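Local coordinates for protein malate dehydrogenase (Entamoeba histolytica, PDB 3I0P) that probably catalyses the NAD-dependent interconversion of malate and oxaloacetate, at residues M103-A108 and E137-I142. Numbering follows the deposited sequence.
Sequences MAIEKA and EGCIGI
The carboxylate of Glu137 is the one flat side-chain group at the touching surface, and neither its faces nor its edges meet Ile105; what rests on that isoleucine is the aliphatic stem behind it. CG2 of Ile105 sits against Glu137 CG at 3.8 Å and is just as close to CB, with the two side chains crossing at about a right angle. With CG1 of Ile105 beside the backbone N (chi1 -71°), CG2 falls anti to that N, and this methyl meets the stem. Glu137 then bends at chi2 (-50°), which turns its acid group away from the helix, and the residue as a whole is exposed.

Deeper in, Cys139 extends its thiol toward the same helical face: SG lies 4.2 Å from Ala108 CB and, more loosely, 4.4 Å from Ile105 CG2. No hydrogen bond crosses here, so the join is purely van der Waals. Gly138, with positive phi, is the C-prime residue of the Schellman motif that ends helix 127-136, and the chain passes directly from it into strand 139-145.

Lys109 adds a polar tie nearby, its NZ hydrogen-bonding to the carbonyl O of Glu137. On the sheet side, Ala288 of strand 282-290 touches both Ile105 and Ala108, so helix 93-111 packs on the mixed sheet beside the start of strand 139-145, while Ile140 packs on Leu261 and Ile142 on Phe253 of the second subunit.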
loop_
_atom_site.group_PDB
_atom_site.type_symbol
_atom_site.label_atom_id
_atom_site.label_comp_id
_atom_site.label_asym_id
_atom_site.label_seq_id
_atom_site.Cartn_x
_atom_site.Cartn_y
_atom_site.Cartn_z
ATOM N N MET A 103 -0.728 -3.222 21.899
ATOM C CA MET A 103 -0.938 -1.898 22.436
ATOM C C MET A 103 -1.786 -1.057 21.480
ATOM O O MET A 103 -2.723 -0.385 21.914
ATOM C CB MET A 103 0.422 -1.267 22.673
ATOM C CG MET A 103 0.422 -0.037 23.513
ATOM S SD MET A 103 2.038 0.181 24.292
ATOM C CE MET A 103 1.727 1.800 24.999
ATOM N N ALA A 104 -1.483 -1.113 20.184
ATOM C CA ALA A 104 -2.307 -0.438 19.183
ATOM C C ALA A 104 -3.746 -0.977 19.146
ATOM O O ALA A 104 -4.690 -0.212 18.940
ATOM C CB ALA A 104 -1.664 -0.528 17.817
ATOM N N ILE A 105 -3.903 -2.287 19.345
ATOM C CA ILE A 105 -5.221 -2.929 19.396
ATOM C C ILE A 105 -6.021 -2.422 20.595
ATOM O O ILE A 105 -7.192 -2.049 20.473
ATOM C CB ILE A 105 -5.100 -4.474 19.471
ATOM C CG1 ILE A 105 -4.609 -5.042 18.140
ATOM C CG2 ILE A 105 -6.434 -5.113 19.851
ATOM C CD1 ILE A 105 -4.049 -6.456 18.245
ATOM N N GLU A 106 -5.364 -2.409 21.748
ATOM C CA GLU A 106 -5.948 -1.990 23.006
ATOM C C GLU A 106 -6.522 -0.574 22.878
ATOM O O GLU A 106 -7.667 -0.320 23.260
ATOM C CB GLU A 106 -4.858 -2.053 24.077
ATOM C CG GLU A 106 -5.333 -2.085 25.521
ATOM C CD GLU A 106 -4.199 -1.788 26.513
ATOM O OE1 GLU A 106 -3.059 -1.485 26.067
ATOM O OE2 GLU A 106 -4.453 -1.857 27.741
ATOM N N LYS A 107 -5.718 0.330 22.320
ATOM C CA LYS A 107 -6.132 1.700 22.015
ATOM C C LYS A 107 -7.247 1.785 20.973
ATOM O O LYS A 107 -8.068 2.704 21.020
ATOM C CB LYS A 107 -4.941 2.527 21.525
ATOM C CG LYS A 107 -3.772 2.578 22.476
ATOM C CD LYS A 107 -2.723 3.555 21.999
ATOM C CE LYS A 107 -1.670 3.776 23.065
ATOM N NZ LYS A 107 -2.267 4.331 24.320
ATOM N N ALA A 108 -7.272 0.856 20.022
ATOM C CA ALA A 108 -8.323 0.882 19.008
ATOM C C ALA A 108 -9.650 0.492 19.639
ATOM O O ALA A 108 -10.674 1.103 19.352
ATOM C CB ALA A 108 -7.986 -0.023 17.825
ATOM N N GLU A 137 -8.569 -9.961 16.868
ATOM C CA GLU A 137 -9.326 -9.081 17.769
ATOM C C GLU A 137 -10.395 -8.245 17.056
ATOM O O GLU A 137 -10.905 -7.282 17.633
ATOM C CB GLU A 137 -8.383 -8.120 18.521
ATOM C CG GLU A 137 -7.366 -8.770 19.451
ATOM C CD GLU A 137 -8.004 -9.772 20.382
ATOM O OE1 GLU A 137 -8.987 -9.403 21.068
ATOM O OE2 GLU A 137 -7.535 -10.933 20.407
ATOM N N GLY A 138 -10.719 -8.584 15.810
ATOM C CA GLY A 138 -11.737 -7.842 15.060
ATOM C C GLY A 138 -11.312 -6.454 14.591
ATOM O O GLY A 138 -12.154 -5.588 14.331
ATOM N N CYS A 139 -10.002 -6.245 14.476
ATOM C CA CYS A 139 -9.452 -5.018 13.923
ATOM C C CYS A 139 -8.786 -5.265 12.568
ATOM O O CYS A 139 -8.280 -6.358 12.305
ATOM C CB CYS A 139 -8.404 -4.454 14.861
ATOM S SG CYS A 139 -9.003 -3.905 16.445
ATOM N N ILE A 140 -8.808 -4.244 11.711
ATOM C CA ILE A 140 -7.947 -4.198 10.541
ATOM C C ILE A 140 -6.565 -3.885 11.083
ATOM O O ILE A 140 -6.421 -2.949 11.865
ATOM C CB ILE A 140 -8.389 -3.090 9.556
ATOM C CG1 ILE A 140 -9.726 -3.458 8.898
ATOM C CG2 ILE A 140 -7.333 -2.855 8.482
ATOM C CD1 ILE A 140 -10.586 -2.256 8.456
ATOM N N GLY A 141 -5.560 -4.666 10.694
ATOM C CA GLY A 141 -4.186 -4.424 11.133
ATOM C C GLY A 141 -3.213 -4.146 10.005
ATOM O O GLY A 141 -3.062 -4.947 9.084
ATOM N N ILE A 142 -2.552 -3.002 10.079
ATOM C CA ILE A 142 -1.599 -2.581 9.060
ATOM C C ILE A 142 -0.266 -2.339 9.750
ATOM O O ILE A 142 -0.207 -1.668 10.785
ATOM C CB ILE A 142 -2.066 -1.291 8.324
ATOM C CG1 ILE A 142 -3.445 -1.505 7.673
ATOM C CG2 ILE A 142 -1.017 -0.847 7.303
ATOM C CD1 ILE A 142 -4.133 -0.230 7.190
#